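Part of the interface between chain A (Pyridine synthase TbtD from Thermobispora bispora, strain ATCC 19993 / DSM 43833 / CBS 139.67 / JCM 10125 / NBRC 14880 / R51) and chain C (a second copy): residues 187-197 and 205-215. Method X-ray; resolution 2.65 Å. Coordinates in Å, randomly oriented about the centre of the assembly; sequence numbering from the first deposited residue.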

ATOM      1  N   ALA A 187      -7.473 -22.038 -21.649  1.00 74.52           N
ATOM      2  CA  ALA A 187      -8.369 -21.125 -20.937  1.00 72.70           C
ATOM      3  C   ALA A 187      -9.053 -21.738 -19.721  1.00 70.44           C
ATOM      4  O   ALA A 187      -9.772 -21.032 -19.010  1.00 70.98           O
ATOM      5  CB  ALA A 187      -9.414 -20.570 -21.887  1.00 73.23           C
ATOM      6  N   ARG A 188      -8.833 -23.026 -19.457  1.00 64.03           N
ATOM      7  CA  ARG A 188      -9.348 -23.605 -18.214  1.00 61.99           C
ATOM      8  C   ARG A 188      -8.673 -22.938 -17.016  1.00 64.72           C
ATOM      9  O   ARG A 188      -9.142 -23.035 -15.888  1.00 67.52           O
ATOM     10  CB  ARG A 188      -9.141 -25.116 -18.180  1.00 59.32           C
ATOM     11  CG  ARG A 188      -7.687 -25.522 -18.183  1.00 70.66           C
ATOM     12  CD  ARG A 188      -7.494 -27.008 -18.463  1.00 71.81           C
ATOM     13  NE  ARG A 188      -6.074 -27.333 -18.572  1.00 68.68           N
ATOM     14  CZ  ARG A 188      -5.366 -27.939 -17.624  1.00 67.97           C
ATOM     15  NH1 ARG A 188      -5.939 -28.322 -16.492  1.00 69.04           N
ATOM     16  NH2 ARG A 188      -4.083 -28.174 -17.817  1.00 64.45           N
ATOM     17  N   THR A 189      -7.572 -22.245 -17.273  1.00 69.84           N
ATOM     18  CA  THR A 189      -6.872 -21.492 -16.238  1.00 73.94           C
ATOM     19  C   THR A 189      -7.710 -20.285 -15.803  1.00 65.47           C
ATOM     20  O   THR A 189      -7.888 -20.035 -14.606  1.00 61.62           O
ATOM     21  CB  THR A 189      -5.481 -21.005 -16.730  1.00 63.38           C
ATOM     22  OG1 THR A 189      -4.741 -22.110 -17.254  1.00 62.59           O
ATOM     23  CG2 THR A 189      -4.713 -20.397 -15.597  1.00 59.68           C
ATOM     24  N   SER A 190      -8.215 -19.542 -16.790  1.00 67.17           N
ATOM     25  CA  SER A 190      -9.051 -18.362 -16.540  1.00 64.92           C
ATOM     26  C   SER A 190     -10.309 -18.721 -15.738  1.00 61.77           C
ATOM     27  O   SER A 190     -10.742 -17.952 -14.880  1.00 61.51           O
ATOM     28  CB  SER A 190      -9.441 -17.696 -17.859  1.00 62.49           C
ATOM     29  OG  SER A 190     -10.503 -18.396 -18.486  1.00 60.48           O
ATOM     30  N   LEU A 191     -10.870 -19.901 -15.999  1.00 54.24           N
ATOM     31  CA  LEU A 191     -12.022 -20.379 -15.255  1.00 49.04           C
ATOM     32  C   LEU A 191     -11.728 -20.581 -13.772  1.00 57.46           C
ATOM     33  O   LEU A 191     -12.540 -20.200 -12.915  1.00 50.03           O
ATOM     34  CB  LEU A 191     -12.537 -21.685 -15.861  1.00 52.90           C
ATOM     35  CG  LEU A 191     -13.179 -21.523 -17.244  1.00 58.42           C
ATOM     36  CD1 LEU A 191     -14.047 -22.732 -17.620  1.00 49.13           C
ATOM     37  CD2 LEU A 191     -13.991 -20.228 -17.292  1.00 55.57           C
ATOM     38  N   ARG A 192     -10.575 -21.186 -13.464  1.00 59.92           N
ATOM     39  CA  ARG A 192     -10.255 -21.533 -12.080  1.00 50.96           C
ATOM     40  C   ARG A 192      -9.897 -20.269 -11.332  1.00 48.65           C
ATOM     41  O   ARG A 192     -10.223 -20.098 -10.148  1.00 46.35           O
ATOM     42  CB  ARG A 192      -9.112 -22.550 -11.997  1.00 58.03           C
ATOM     43  CG  ARG A 192      -8.837 -23.053 -10.570  1.00 47.69           C
ATOM     44  CD  ARG A 192      -7.695 -24.060 -10.496  1.00 46.43           C
ATOM     45  NE  ARG A 192      -8.042 -25.330 -11.108  1.00 47.34           N
ATOM     46  CZ  ARG A 192      -8.919 -26.188 -10.594  1.00 48.67           C
ATOM     47  NH1 ARG A 192      -9.535 -25.912  -9.449  1.00 47.48           N
ATOM     48  NH2 ARG A 192      -9.172 -27.328 -11.223  1.00 42.30           N
ATOM     49  N   SER A 193      -9.230 -19.375 -12.039  1.00 47.25           N
ATOM     50  CA  SER A 193      -8.923 -18.061 -11.504  1.00 49.00           C
ATOM     51  C   SER A 193     -10.185 -17.303 -11.045  1.00 52.56           C
ATOM     52  O   SER A 193     -10.247 -16.817  -9.910  1.00 48.18           O
ATOM     53  CB  SER A 193      -8.165 -17.259 -12.554  1.00 48.44           C
ATOM     54  OG  SER A 193      -7.944 -15.941 -12.094  1.00 60.13           O
ATOM     55  N   HIS A 194     -11.195 -17.226 -11.918  1.00 54.11           N
ATOM     56  CA  HIS A 194     -12.447 -16.543 -11.585  1.00 52.27           C
ATOM     57  C   HIS A 194     -13.116 -17.185 -10.364  1.00 44.06           C
ATOM     58  O   HIS A 194     -13.671 -16.482  -9.523  1.00 46.69           O
ATOM     59  CB  HIS A 194     -13.408 -16.516 -12.792  1.00 63.97           C
ATOM     60  CG  HIS A 194     -14.736 -15.867 -12.502  1.00 66.77           C
ATOM     61  ND1 HIS A 194     -14.866 -14.522 -12.206  1.00 60.85           N
ATOM     62  CD2 HIS A 194     -15.990 -16.387 -12.435  1.00 54.55           C
ATOM     63  CE1 HIS A 194     -16.139 -14.243 -11.983  1.00 59.14           C
ATOM     64  NE2 HIS A 194     -16.842 -15.356 -12.111  1.00 54.46           N
ATOM     65  N   ALA A 195     -13.038 -18.502 -10.232  1.00 41.60           N
ATOM     66  CA  ALA A 195     -13.463 -19.123  -8.972  1.00 42.98           C
ATOM     67  C   ALA A 195     -12.531 -18.794  -7.773  1.00 54.62           C
ATOM     68  O   ALA A 195     -13.008 -18.715  -6.619  1.00 48.30           O
ATOM     69  CB  ALA A 195     -13.580 -20.640  -9.141  1.00 42.81           C
ATOM     70  N   GLU A 196     -11.222 -18.616  -8.025  1.00 49.08           N
ATOM     71  CA  GLU A 196     -10.280 -18.429  -6.916  1.00 44.40           C
ATOM     72  C   GLU A 196     -10.398 -17.061  -6.266  1.00 46.68           C
ATOM     73  O   GLU A 196     -10.218 -16.945  -5.046  1.00 42.63           O
ATOM     74  CB  GLU A 196      -8.831 -18.654  -7.354  1.00 47.09           C
ATOM     75  CG  GLU A 196      -8.415 -20.124  -7.401  1.00 46.67           C
ATOM     76  CD  GLU A 196      -8.481 -20.785  -6.049  1.00 44.37           C
ATOM     77  OE1 GLU A 196      -8.066 -20.138  -5.056  1.00 47.65           O
ATOM     78  OE2 GLU A 196      -8.954 -21.943  -5.982  1.00 41.59           O
ATOM     79  N   ALA A 197     -10.732 -16.034  -7.055  1.00 50.88           N
ATOM     80  CA  ALA A 197     -10.938 -14.693  -6.487  1.00 51.86           C
ATOM     81  C   ALA A 197     -12.007 -14.696  -5.372  1.00 51.83           C
ATOM     82  O   ALA A 197     -11.969 -13.904  -4.435  1.00 56.68           O
ATOM     83  CB  ALA A 197     -11.305 -13.717  -7.569  1.00 36.06           C
TER
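Chain C, residues 205-215: GVRLRELWRDH

Residues 187-197 of chain A and 205-215 of chain C, from two copies of pyridine synthase TbtD, are both helical. The chain A helix runs on beyond both ends of its stretch and is kinked where the backbone N atoms of T189(A) and S190(A) lack a bond to the preceding turn; the chain C helix is regular, with an unbroken series of i to i-4 bonds from R209(C) to H215(C). The axes approach to 9.8 Å and their N-to-C directions differ by 119°, so chain C crosses chain A obliquely, nearer antiparallel than parallel. The backbones come close at the start of the chain C stretch: CA of S193(A) lies 6.1 Å from CA of V206(C), and CA of T189(A) 7.2 Å from CA of R207(C). Together the stretches bury 612 Å².

V206(C) points toward chain A and packs as a knob among T189(A), R192(A), S193(A) and E196(A). CG1 of V206(C) lies 3.8 Å from N of S193(A), and CG2 of V206(C) 3.8 Å from CG of E196(A). V206(C) supplies a packing contact; most of the other close contacts are polar or charged.

One turn further along chain C, E210(C) starts sideways but brings its carboxylate to chain A. OE1 of E210(C) is 2.8 Å from OG1 of T189(A), while OE2 of E210(C) accepts a weak hydrogen bond from NE of R192(A) at 3.3 Å, part of a salt bridge that meets the guanidinium at its edge. The same carboxylate lies over one face of the R188(A) guanidinium, while NH1 and NH2 of R188(A) point at D214(C). There the pairing is two-pronged: NH1 of R188(A) donates to OD1 of D214(C) at 2.9 Å and NH2 of R188(A) to OD2 of D214(C) at 2.8 Å, a salt bridge close to the guanidinium plane. The extended R188(A) side chain, with chi1 p and chi2 and chi3 t, carries its end to this acid although its CA-to-CB bond points sideways.

R209(C) and E196(A) point toward each other's helices and form a salt bridge of another kind. OE1 of E196(A) is 3.4 Å from NH2 of R209(C) but lies over the guanidinium face, so the attraction is between charges, without a hydrogen bond. R207(C) starts away from chain A, yet its end returns to place NH1 of R207(C) 3.6 Å from OG1 of T189(A).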

ATOM      1  N   GLY C 205      -0.177 -18.672  -7.522  1.00 45.95           N
ATOM      2  CA  GLY C 205      -1.038 -19.552  -6.759  1.00 41.81           C
ATOM      3  C   GLY C 205      -1.942 -20.389  -7.633  1.00 52.22           C
ATOM      4  O   GLY C 205      -1.869 -21.618  -7.573  1.00 51.71           O
ATOM      5  N   VAL C 206      -2.770 -19.733  -8.457  1.00 50.64           N
ATOM      6  CA  VAL C 206      -3.717 -20.425  -9.327  1.00 43.83           C
ATOM      7  C   VAL C 206      -3.008 -21.325 -10.350  1.00 45.57           C
ATOM      8  O   VAL C 206      -3.447 -22.454 -10.576  1.00 51.82           O
ATOM      9  CB  VAL C 206      -4.664 -19.430 -10.084  1.00 53.05           C
ATOM     10  CG1 VAL C 206      -5.663 -20.190 -10.965  1.00 47.07           C
ATOM     11  CG2 VAL C 206      -5.412 -18.517  -9.111  1.00 45.39           C
ATOM     12  N   ARG C 207      -1.913 -20.868 -10.957  1.00 41.20           N
ATOM     13  CA  ARG C 207      -1.171 -21.762 -11.864  1.00 51.80           C
ATOM     14  C   ARG C 207      -0.521 -22.948 -11.110  1.00 56.94           C
ATOM     15  O   ARG C 207      -0.455 -24.061 -11.648  1.00 60.28           O
ATOM     16  CB  ARG C 207      -0.097 -21.011 -12.657  1.00 55.36           C
ATOM     17  CG  ARG C 207       0.728 -21.938 -13.553  1.00 63.19           C
ATOM     18  CD  ARG C 207       0.244 -21.875 -14.997  1.00 89.13           C
ATOM     19  NE  ARG C 207       0.087 -23.198 -15.612  1.00 98.35           N
ATOM     20  CZ  ARG C 207      -0.600 -23.428 -16.734  1.00 98.77           C
ATOM     21  NH1 ARG C 207      -1.188 -22.417 -17.372  1.00 87.89           N
ATOM     22  NH2 ARG C 207      -0.694 -24.665 -17.222  1.00 93.26           N
ATOM     23  N   LEU C 208      -0.067 -22.733  -9.872  1.00 46.95           N
ATOM     24  CA  LEU C 208       0.345 -23.862  -9.048  1.00 49.85           C
ATOM     25  C   LEU C 208      -0.767 -24.888  -8.853  1.00 47.55           C
ATOM     26  O   LEU C 208      -0.521 -26.090  -9.018  1.00 49.44           O
ATOM     27  CB  LEU C 208       0.856 -23.404  -7.678  1.00 54.41           C
ATOM     28  CG  LEU C 208       2.309 -22.915  -7.595  1.00 54.01           C
ATOM     29  CD1 LEU C 208       2.680 -22.610  -6.162  1.00 52.38           C
ATOM     30  CD2 LEU C 208       3.278 -23.916  -8.216  1.00 46.48           C
ATOM     31  N   ARG C 209      -1.973 -24.438  -8.494  1.00 46.48           N
ATOM     32  CA  ARG C 209      -3.089 -25.362  -8.271  1.00 38.90           C
ATOM     33  C   ARG C 209      -3.412 -26.178  -9.515  1.00 47.18           C
ATOM     34  O   ARG C 209      -3.785 -27.338  -9.403  1.00 49.21           O
ATOM     35  CB  ARG C 209      -4.341 -24.619  -7.843  1.00 47.72           C
ATOM     36  CG  ARG C 209      -4.208 -23.788  -6.607  1.00 49.01           C
ATOM     37  CD  ARG C 209      -5.171 -22.621  -6.696  1.00 49.80           C
ATOM     38  NE  ARG C 209      -5.025 -21.658  -5.609  1.00 45.54           N
ATOM     39  CZ  ARG C 209      -5.350 -21.931  -4.349  1.00 49.95           C
ATOM     40  NH1 ARG C 209      -5.814 -23.170  -4.038  1.00 32.00           N
ATOM     41  NH2 ARG C 209      -5.186 -20.976  -3.413  1.00 38.04           N
ATOM     42  N   GLU C 210      -3.269 -25.601 -10.707  1.00 46.38           N
ATOM     43  CA  GLU C 210      -3.549 -26.406 -11.884  1.00 52.07           C
ATOM     44  C   GLU C 210      -2.524 -27.507 -12.084  1.00 52.92           C
ATOM     45  O   GLU C 210      -2.919 -28.658 -12.298  1.00 55.94           O
ATOM     46  CB  GLU C 210      -3.673 -25.558 -13.146  1.00 63.43           C
ATOM     47  CG  GLU C 210      -4.919 -25.994 -13.935  1.00 79.46           C
ATOM     48  CD  GLU C 210      -5.699 -24.845 -14.559  1.00 91.41           C
ATOM     49  OE1 GLU C 210      -5.121 -24.130 -15.409  1.00118.22           O
ATOM     50  OE2 GLU C 210      -6.885 -24.654 -14.171  1.00 71.36           O
ATOM     51  N   LEU C 211      -1.232 -27.169 -11.989  1.00 54.69           N
ATOM     52  CA  LEU C 211      -0.140 -28.165 -11.971  1.00 48.49           C
ATOM     53  C   LEU C 211      -0.424 -29.280 -10.983  1.00 45.00           C
ATOM     54  O   LEU C 211      -0.410 -30.460 -11.340  1.00 44.09           O
ATOM     55  CB  LEU C 211       1.195 -27.506 -11.619  1.00 48.99           C
ATOM     56  CG  LEU C 211       1.778 -26.622 -12.730  1.00 53.03           C
ATOM     57  CD1 LEU C 211       2.992 -25.834 -12.270  1.00 53.60           C
ATOM     58  CD2 LEU C 211       2.118 -27.460 -13.952  1.00 51.13           C
ATOM     59  N   TRP C 212      -0.736 -28.908  -9.748  1.00 38.75           N
ATOM     60  CA  TRP C 212      -0.875 -29.925  -8.728  1.00 47.08           C
ATOM     61  C   TRP C 212      -2.141 -30.753  -8.953  1.00 55.16           C
ATOM     62  O   TRP C 212      -2.148 -31.951  -8.630  1.00 53.84           O
ATOM     63  CB  TRP C 212      -0.830 -29.299  -7.313  1.00 48.73           C
ATOM     64  CG  TRP C 212       0.515 -28.615  -7.013  1.00 49.58           C
ATOM     65  CD1 TRP C 212       1.586 -28.514  -7.864  1.00 44.69           C
ATOM     66  CD2 TRP C 212       0.895 -27.920  -5.824  1.00 45.74           C
ATOM     67  NE1 TRP C 212       2.589 -27.803  -7.285  1.00 48.52           N
ATOM     68  CE2 TRP C 212       2.206 -27.433  -6.020  1.00 48.55           C
ATOM     69  CE3 TRP C 212       0.262 -27.663  -4.600  1.00 48.88           C
ATOM     70  CZ2 TRP C 212       2.907 -26.712  -5.053  1.00 46.67           C
ATOM     71  CZ3 TRP C 212       0.957 -26.939  -3.626  1.00 50.25           C
ATOM     72  CH2 TRP C 212       2.270 -26.476  -3.861  1.00 47.86           C
ATOM     73  N   ARG C 213      -3.201 -30.163  -9.527  1.00 52.85           N
ATOM     74  CA  ARG C 213      -4.408 -30.966  -9.721  1.00 53.55           C
ATOM     75  C   ARG C 213      -4.336 -31.823 -10.984  1.00 53.65           C
ATOM     76  O   ARG C 213      -4.761 -32.987 -10.966  1.00 51.78           O
ATOM     77  CB  ARG C 213      -5.692 -30.126  -9.734  1.00 58.44           C
ATOM     78  CG  ARG C 213      -6.898 -31.070  -9.586  1.00 63.35           C
ATOM     79  CD  ARG C 213      -7.858 -30.587  -8.540  1.00 60.11           C
ATOM     80  NE  ARG C 213      -8.619 -31.657  -7.859  1.00 59.89           N
ATOM     81  CZ  ARG C 213      -9.483 -32.524  -8.395  1.00 57.35           C
ATOM     82  NH1 ARG C 213      -9.833 -32.475  -9.683  1.00 56.23           N
ATOM     83  NH2 ARG C 213     -10.050 -33.416  -7.596  1.00 48.92           N
ATOM     84  N   ASP C 214      -3.794 -31.278 -12.065  1.00 48.72           N
ATOM     85  CA  ASP C 214      -3.482 -32.139 -13.195  1.00 57.03           C
ATOM     86  C   ASP C 214      -2.653 -33.335 -12.729  1.00 61.69           C
ATOM     87  O   ASP C 214      -2.923 -34.464 -13.141  1.00 65.62           O
ATOM     88  CB  ASP C 214      -2.705 -31.408 -14.281  1.00 58.56           C
ATOM     89  CG  ASP C 214      -3.502 -30.364 -14.970  1.00 55.75           C
ATOM     90  OD1 ASP C 214      -4.743 -30.346 -14.836  1.00 72.92           O
ATOM     91  OD2 ASP C 214      -2.875 -29.565 -15.676  1.00 54.27           O
ATOM     92  N   HIS C 215      -1.651 -33.095 -11.873  1.00 54.15           N
ATOM     93  CA  HIS C 215      -0.779 -34.183 -11.476  1.00 57.88           C
ATOM     94  C   HIS C 215      -1.545 -35.222 -10.663  1.00 60.32           C
ATOM     95  O   HIS C 215      -1.335 -36.431 -10.830  1.00 58.22           O
ATOM     96  CB  HIS C 215       0.448 -33.695 -10.685  1.00 60.09           C
ATOM     97  CG  HIS C 215       1.333 -34.817 -10.228  1.00 62.64           C
ATOM     98  ND1 HIS C 215       2.372 -35.309 -10.992  1.00 61.34           N
ATOM     99  CD2 HIS C 215       1.291 -35.591  -9.112  1.00 61.00           C
ATOM    100  CE1 HIS C 215       2.947 -36.316 -10.357  1.00 58.11           C
ATOM    101  NE2 HIS C 215       2.308 -36.508  -9.214  1.00 60.72           N
TER